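Local coordinates for metallocarboxypeptidase (Trypanosoma cruzi, PDB 3DWC), which probably releases C-terminal amino acids other than proline from peptides, as a metal-dependent carboxypeptidase of the M32 family, at residues B[168-173]-B[487-492]; B[183-188]-B[354-359]. All coordinates share one frame; numbering follows the deposited sequence.

Interaction 1: B[168-173]-B[487-492]. With SO4 (sulfate ion), chain V.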
loop_
_atom_site.group_PDB
_atom_site.type_symbol
_atom_site.label_atom_id
_atom_site.label_comp_id
_atom_site.label_asym_id
_atom_site.label_seq_id
_atom_site.Cartn_x
_atom_site.Cartn_y
_atom_site.Cartn_z
ATOM N N LEU B 168 11.092 2.763 -37.456
ATOM C CA LEU B 168 10.120 2.040 -38.302
ATOM C C LEU B 168 10.766 1.216 -39.422
ATOM O O LEU B 168 10.228 0.200 -39.854
ATOM C CB LEU B 168 9.118 2.989 -38.944
ATOM C CG LEU B 168 7.714 2.945 -38.355
ATOM C CD1 LEU B 168 7.715 3.106 -36.822
ATOM C CD2 LEU B 168 6.874 4.033 -39.026
ATOM N N GLN B 169 11.894 1.679 -39.922
ATOM C CA GLN B 169 12.607 0.929 -40.935
ATOM C C GLN B 169 13.018 -0.434 -40.388
ATOM O O GLN B 169 12.791 -1.470 -41.045
ATOM C CB GLN B 169 13.832 1.690 -41.390
ATOM C CG GLN B 169 14.752 0.880 -42.296
ATOM C CD GLN B 169 15.853 1.737 -42.870
ATOM O OE1 GLN B 169 15.599 2.653 -43.662
ATOM N NE2 GLN B 169 17.103 1.454 -42.458
ATOM N N ARG B 170 13.635 -0.432 -39.197
ATOM C CA ARG B 170 14.078 -1.673 -38.554
ATOM C C ARG B 170 12.897 -2.536 -38.148
ATOM O O ARG B 170 12.906 -3.742 -38.393
ATOM C CB ARG B 170 14.993 -1.384 -37.355
ATOM C CG ARG B 170 15.696 -2.611 -36.766
ATOM C CD ARG B 170 16.611 -3.326 -37.777
ATOM N NE ARG B 170 16.946 -4.659 -37.284
ATOM C CZ ARG B 170 17.024 -5.766 -38.016
ATOM N NH1 ARG B 170 17.310 -6.907 -37.408
ATOM N NH2 ARG B 170 16.812 -5.764 -39.326
ATOM N N LEU B 171 11.865 -1.926 -37.561
ATOM C CA LEU B 171 10.634 -2.655 -37.212
ATOM C C LEU B 171 9.980 -3.349 -38.424
ATOM O O LEU B 171 9.565 -4.503 -38.336
ATOM C CB LEU B 171 9.591 -1.726 -36.579
ATOM C CG LEU B 171 9.382 -1.656 -35.076
ATOM C CD1 LEU B 171 8.054 -0.907 -34.760
ATOM C CD2 LEU B 171 9.406 -3.044 -34.447
ATOM N N ASP B 172 9.833 -2.635 -39.530
ATOM C CA ASP B 172 9.348 -3.238 -40.776
ATOM C C ASP B 172 10.232 -4.383 -41.284
ATOM O O ASP B 172 9.714 -5.345 -41.841
ATOM C CB ASP B 172 9.237 -2.193 -41.907
ATOM C CG ASP B 172 7.997 -1.307 -41.780
ATOM O OD1 ASP B 172 7.913 -0.308 -42.528
ATOM O OD2 ASP B 172 7.119 -1.593 -40.926
ATOM N N GLU B 173 11.550 -4.262 -41.144
ATOM C CA GLU B 173 12.474 -5.363 -41.507
ATOM C C GLU B 173 12.325 -6.571 -40.591
ATOM O O GLU B 173 12.401 -7.708 -41.038
ATOM C CB GLU B 173 13.917 -4.909 -41.452
ATOM C CG GLU B 173 14.341 -3.902 -42.542
ATOM C CD GLU B 173 15.642 -3.168 -42.182
ATOM O OE1 GLU B 173 16.230 -3.490 -41.117
ATOM O OE2 GLU B 173 16.060 -2.255 -42.939
ATOM N N LEU B 487 19.771 -6.494 -32.271
ATOM C CA LEU B 487 18.637 -7.440 -32.280
ATOM C C LEU B 487 18.480 -8.087 -33.638
ATOM O O LEU B 487 18.410 -7.395 -34.638
ATOM C CB LEU B 487 17.318 -6.803 -31.780
ATOM C CG LEU B 487 16.069 -7.694 -31.600
ATOM C CD1 LEU B 487 16.318 -8.901 -30.711
ATOM C CD2 LEU B 487 14.999 -6.836 -31.044
ATOM N N ASN B 488 18.506 -9.427 -33.641
ATOM C CA ASN B 488 18.454 -10.244 -34.843
ATOM C C ASN B 488 17.355 -11.326 -34.693
ATOM O O ASN B 488 17.482 -12.226 -33.868
ATOM C CB ASN B 488 19.814 -10.912 -35.017
ATOM C CG ASN B 488 19.912 -11.783 -36.260
ATOM O OD1 ASN B 488 18.914 -12.110 -36.871
ATOM N ND2 ASN B 488 21.152 -12.199 -36.608
ATOM N N PRO B 489 16.292 -11.256 -35.493
ATOM C CA PRO B 489 15.222 -12.255 -35.339
ATOM C C PRO B 489 15.555 -13.693 -35.747
ATOM O O PRO B 489 14.720 -14.564 -35.554
ATOM C CB PRO B 489 14.086 -11.697 -36.218
ATOM C CG PRO B 489 14.706 -10.851 -37.155
ATOM C CD PRO B 489 15.936 -10.267 -36.515
ATOM N N GLU B 490 16.730 -13.947 -36.315
ATOM C CA GLU B 490 17.071 -15.306 -36.726
ATOM C C GLU B 490 17.170 -16.269 -35.552
ATOM O O GLU B 490 16.858 -17.428 -35.700
ATOM C CB GLU B 490 18.368 -15.343 -37.546
ATOM C CG GLU B 490 18.318 -14.537 -38.831
ATOM C CD GLU B 490 17.147 -14.881 -39.746
ATOM O OE1 GLU B 490 16.898 -16.086 -40.015
ATOM O OE2 GLU B 490 16.493 -13.908 -40.203
ATOM N N HIS B 491 17.606 -15.781 -34.389
ATOM C CA HIS B 491 17.613 -16.599 -33.185
ATOM C C HIS B 491 16.220 -17.098 -32.760
ATOM O O HIS B 491 16.067 -18.257 -32.371
ATOM C CB HIS B 491 18.311 -15.859 -32.034
ATOM C CG HIS B 491 19.677 -15.362 -32.381
ATOM N ND1 HIS B 491 20.767 -16.197 -32.497
ATOM C CD2 HIS B 491 20.120 -14.123 -32.693
ATOM C CE1 HIS B 491 21.827 -15.487 -32.825
ATOM N NE2 HIS B 491 21.459 -14.227 -32.964
ATOM N N TYR B 492 15.206 -16.238 -32.896
ATOM C CA TYR B 492 13.824 -16.587 -32.510
ATOM C C TYR B 492 13.320 -17.631 -33.488
ATOM O O TYR B 492 12.736 -18.607 -33.093
ATOM C CB TYR B 492 12.974 -15.306 -32.574
ATOM C CG TYR B 492 11.545 -15.347 -32.077
ATOM C CD1 TYR B 492 11.161 -16.097 -30.953
ATOM C CD2 TYR B 492 10.589 -14.563 -32.683
ATOM C CE1 TYR B 492 9.861 -16.059 -30.482
ATOM C CE2 TYR B 492 9.272 -14.539 -32.215
ATOM C CZ TYR B 492 8.924 -15.280 -31.124
ATOM O OH TYR B 492 7.616 -15.225 -30.697
HETATM S S SO4 V . 22.031 -15.427 -38.515
HETATM O O1 SO4 V . 23.230 -16.073 -39.061
HETATM O O2 SO4 V . 21.881 -14.082 -39.093
HETATM O O3 SO4 V . 20.864 -16.197 -38.951
HETATM O O4 SO4 V . 22.133 -15.416 -37.042
HETATM O O HOH W 1 18.513 -4.789 -34.707
#
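A polar, partly buried contact, in which Arg170 on the first turn of helix 168-196 binds the carbonyl of Leu487, joins that helix to the loop leading into helix 490-501 in the largely helical M32 carboxypeptidase fold. Arg170 NH1 donates to Leu487 O at 3.0 Å, with an N-H...O angle of 157°; the oxygen lies at the edge of the guanidinium, near its plane. The same oxygen also accepts from water 1, which in turn accepts from Arg170 NE, so the guanidinium reaches one carbonyl both directly and through water. Its third nitrogen is held within its own helix: Arg170 NH2 forms a salt bridge with Glu173 OE1, 3.0 Å away, almost exactly in the guanidinium plane and on the anti side of the carboxylate. Bonds at all three nitrogens thus fix the rotation of the group. The arginine chain sets out anti to the backbone N (chi1 -170°) and bends at chi2, which carries its end across to 487-489. There Pro489 CD packs 3.7 Å from Arg170 NH1. Just after Leu487, Asn488 makes a capping bond ahead of helix 490-501, its OD1 accepting from Glu490 N from above the amide plane. Glu485 and a sulfate, probably from the crystallisation liquor and also bound by Arg494, both take bonds from the Asn488 amide: ND2 reaches sulfate O2 at 3.2 Å and 171°.

Interaction 2: B[183-188]-B[354-359]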
loop_
_atom_site.group_PDB
_atom_site.type_symbol
_atom_site.label_atom_id
_atom_site.label_comp_id
_atom_site.label_asym_id
_atom_site.label_seq_id
_atom_site.Cartn_x
_atom_site.Cartn_y
_atom_site.Cartn_z
ATOM N N PRO B 183 4.113 -17.899 -40.748
ATOM C CA PRO B 183 2.855 -18.544 -41.196
ATOM C C PRO B 183 3.005 -19.973 -41.776
ATOM O O PRO B 183 2.211 -20.869 -41.436
ATOM C CB PRO B 183 2.321 -17.570 -42.243
ATOM C CG PRO B 183 2.854 -16.224 -41.768
ATOM C CD PRO B 183 4.256 -16.549 -41.325
ATOM N N GLU B 184 4.038 -20.212 -42.585
ATOM C CA GLU B 184 4.286 -21.583 -43.047
ATOM C C GLU B 184 4.879 -22.521 -41.974
ATOM O O GLU B 184 4.659 -23.736 -42.004
ATOM C CB GLU B 184 5.135 -21.587 -44.306
ATOM C CG GLU B 184 4.342 -21.171 -45.533
ATOM C CD GLU B 184 3.207 -22.161 -45.871
ATOM O OE1 GLU B 184 3.367 -23.380 -45.587
ATOM O OE2 GLU B 184 2.176 -21.718 -46.443
ATOM N N LEU B 185 5.593 -21.968 -41.017
ATOM C CA LEU B 185 6.154 -22.790 -39.942
ATOM C C LEU B 185 5.014 -23.320 -39.099
ATOM O O LEU B 185 5.042 -24.480 -38.693
ATOM C CB LEU B 185 7.113 -21.992 -39.077
ATOM C CG LEU B 185 7.734 -22.719 -37.860
ATOM C CD1 LEU B 185 8.374 -24.003 -38.317
ATOM C CD2 LEU B 185 8.750 -21.861 -37.163
ATOM N N LEU B 186 4.031 -22.457 -38.830
ATOM C CA LEU B 186 2.882 -22.844 -38.040
ATOM C C LEU B 186 2.154 -24.024 -38.726
ATOM O O LEU B 186 1.864 -25.060 -38.096
ATOM C CB LEU B 186 1.951 -21.652 -37.796
ATOM C CG LEU B 186 0.586 -21.996 -37.171
ATOM C CD1 LEU B 186 0.723 -22.838 -35.848
ATOM C CD2 LEU B 186 -0.213 -20.725 -36.903
ATOM N N LYS B 187 1.905 -23.872 -40.020
ATOM C CA LYS B 187 1.204 -24.881 -40.789
ATOM C C LYS B 187 1.974 -26.182 -40.819
ATOM O O LYS B 187 1.379 -27.238 -40.731
ATOM C CB LYS B 187 0.973 -24.403 -42.203
ATOM C CG LYS B 187 0.038 -23.211 -42.387
ATOM C CD LYS B 187 -0.438 -23.183 -43.850
ATOM C CE LYS B 187 -1.000 -21.825 -44.386
ATOM N NZ LYS B 187 -1.191 -20.681 -43.409
ATOM N N GLU B 188 3.297 -26.108 -40.932
ATOM C CA GLU B 188 4.140 -27.294 -40.929
ATOM C C GLU B 188 4.077 -28.026 -39.585
ATOM O O GLU B 188 4.020 -29.243 -39.541
ATOM C CB GLU B 188 5.586 -26.906 -41.198
ATOM C CG GLU B 188 6.518 -28.105 -41.295
ATOM C CD GLU B 188 7.933 -27.755 -41.692
ATOM O OE1 GLU B 188 8.594 -28.651 -42.256
ATOM O OE2 GLU B 188 8.390 -26.612 -41.462
ATOM N N ASP B 354 -0.307 -19.768 -27.683
ATOM C CA ASP B 354 0.879 -20.522 -27.317
ATOM C C ASP B 354 2.151 -19.855 -27.882
ATOM O O ASP B 354 2.069 -18.855 -28.580
ATOM C CB ASP B 354 0.722 -21.982 -27.767
ATOM C CG ASP B 354 0.527 -22.136 -29.290
ATOM O OD1 ASP B 354 -0.477 -22.757 -29.661
ATOM O OD2 ASP B 354 1.380 -21.672 -30.110
ATOM N N GLU B 355 3.327 -20.402 -27.586
ATOM C CA GLU B 355 4.570 -19.712 -27.881
ATOM C C GLU B 355 4.712 -19.454 -29.386
ATOM O O GLU B 355 5.289 -18.450 -29.818
ATOM C CB GLU B 355 5.766 -20.532 -27.328
ATOM C CG GLU B 355 7.119 -19.895 -27.554
ATOM C CD GLU B 355 8.230 -20.737 -27.057
ATOM O OE1 GLU B 355 8.006 -21.934 -26.812
ATOM O OE2 GLU B 355 9.330 -20.194 -26.862
ATOM N N LEU B 356 4.209 -20.363 -30.202
ATOM C CA LEU B 356 4.404 -20.279 -31.647
ATOM C C LEU B 356 3.429 -19.322 -32.331
ATOM O O LEU B 356 3.815 -18.575 -33.235
ATOM C CB LEU B 356 4.339 -21.696 -32.261
ATOM C CG LEU B 356 4.737 -21.920 -33.725
ATOM C CD1 LEU B 356 6.206 -21.623 -34.045
ATOM C CD2 LEU B 356 4.436 -23.357 -34.133
ATOM N N CYS B 357 2.174 -19.319 -31.881
ATOM C CA CYS B 357 1.109 -18.530 -32.512
ATOM C C CYS B 357 1.150 -17.098 -32.104
ATOM O O CYS B 357 0.784 -16.206 -32.856
ATOM C CB CYS B 357 -0.257 -19.088 -32.134
ATOM S SG CYS B 357 -0.569 -20.693 -32.875
ATOM N N TYR B 358 1.563 -16.883 -30.872
ATOM C CA TYR B 358 1.610 -15.565 -30.268
ATOM C C TYR B 358 2.195 -14.434 -31.179
ATOM O O TYR B 358 1.533 -13.414 -31.396
ATOM C CB TYR B 358 2.323 -15.656 -28.922
ATOM C CG TYR B 358 2.023 -14.492 -28.034
ATOM C CD1 TYR B 358 1.140 -14.615 -26.968
ATOM C CD2 TYR B 358 2.564 -13.249 -28.297
ATOM C CE1 TYR B 358 0.847 -13.540 -26.170
ATOM C CE2 TYR B 358 2.285 -12.185 -27.497
ATOM C CZ TYR B 358 1.430 -12.334 -26.445
ATOM O OH TYR B 358 1.166 -11.254 -25.668
ATOM N N PRO B 359 3.403 -14.609 -31.722
ATOM C CA PRO B 359 3.956 -13.565 -32.588
ATOM C C PRO B 359 3.083 -13.209 -33.813
ATOM O O PRO B 359 3.158 -12.086 -34.305
ATOM C CB PRO B 359 5.259 -14.183 -33.069
ATOM C CG PRO B 359 5.123 -15.620 -32.859
ATOM C CD PRO B 359 4.345 -15.717 -31.589
#
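Leu356 and Cys357 meet Leu185 and Leu186 of helix 168-196 in a buried, wholly apolar contact, and the segment that supplies them starts at Asp354. That residue folds its carboxylate back over the turn: OD2 accepts from Cys357 N at 3.1 Å and, weakly, from Leu356 N. Glu355 points to the other side, where its carboxylate is held by Arg499, Tyr500 and His495 of helix 490-501. Leu356 comes next and shares the packing about equally with Leu186. With CG anti to the backbone N (chi1 -170°), its two methyls are divided between neighbouring leucines: CD1 lies 4.0 Å from Leu185 CD2, and CD2 lies 4.1 Å from Leu186 CD1. Both leucine pairs cross at a slant, and Leu182, Val189 and Leu496 close round Leu356 as well. Next, Cys357 sets its SG against the end of Leu186, 3.9 Å from CD1 and 4.0 Å from CD2, so the sulfur lies against both methyls of the fork. Pro346 and Leu394 touch both Leu186 and Cys357 and continue the apolar patch. Tyr358 and Pro359 then carry the chain into the first turn of helix 358-374. An Asx motif of this kind, with an aspartate bonding the backbone N three residues on, is characteristic of a chain turning into a helix.

From the N terminus, the chain first supplies both contacts from one element: helix 168-196 gives its opening turn to interaction 1 and, further along, residues 183-188 to interaction 2. The chain then runs through the small sheet and the metal-binding helices before returning at 354-359, where interaction 2 closes a loop of 165 intervening residues. Interaction 1 closes only near the C terminus, at 487-492, so interaction 2 is nested within its loop. Their centres lie about 17 Å apart, yet the two touch: Tyr492 OH is 3.3 Å from Pro359 CG. Helix 168-196 is thereby tied to the starts of helices 358-374 and 490-501, which also pack on each other.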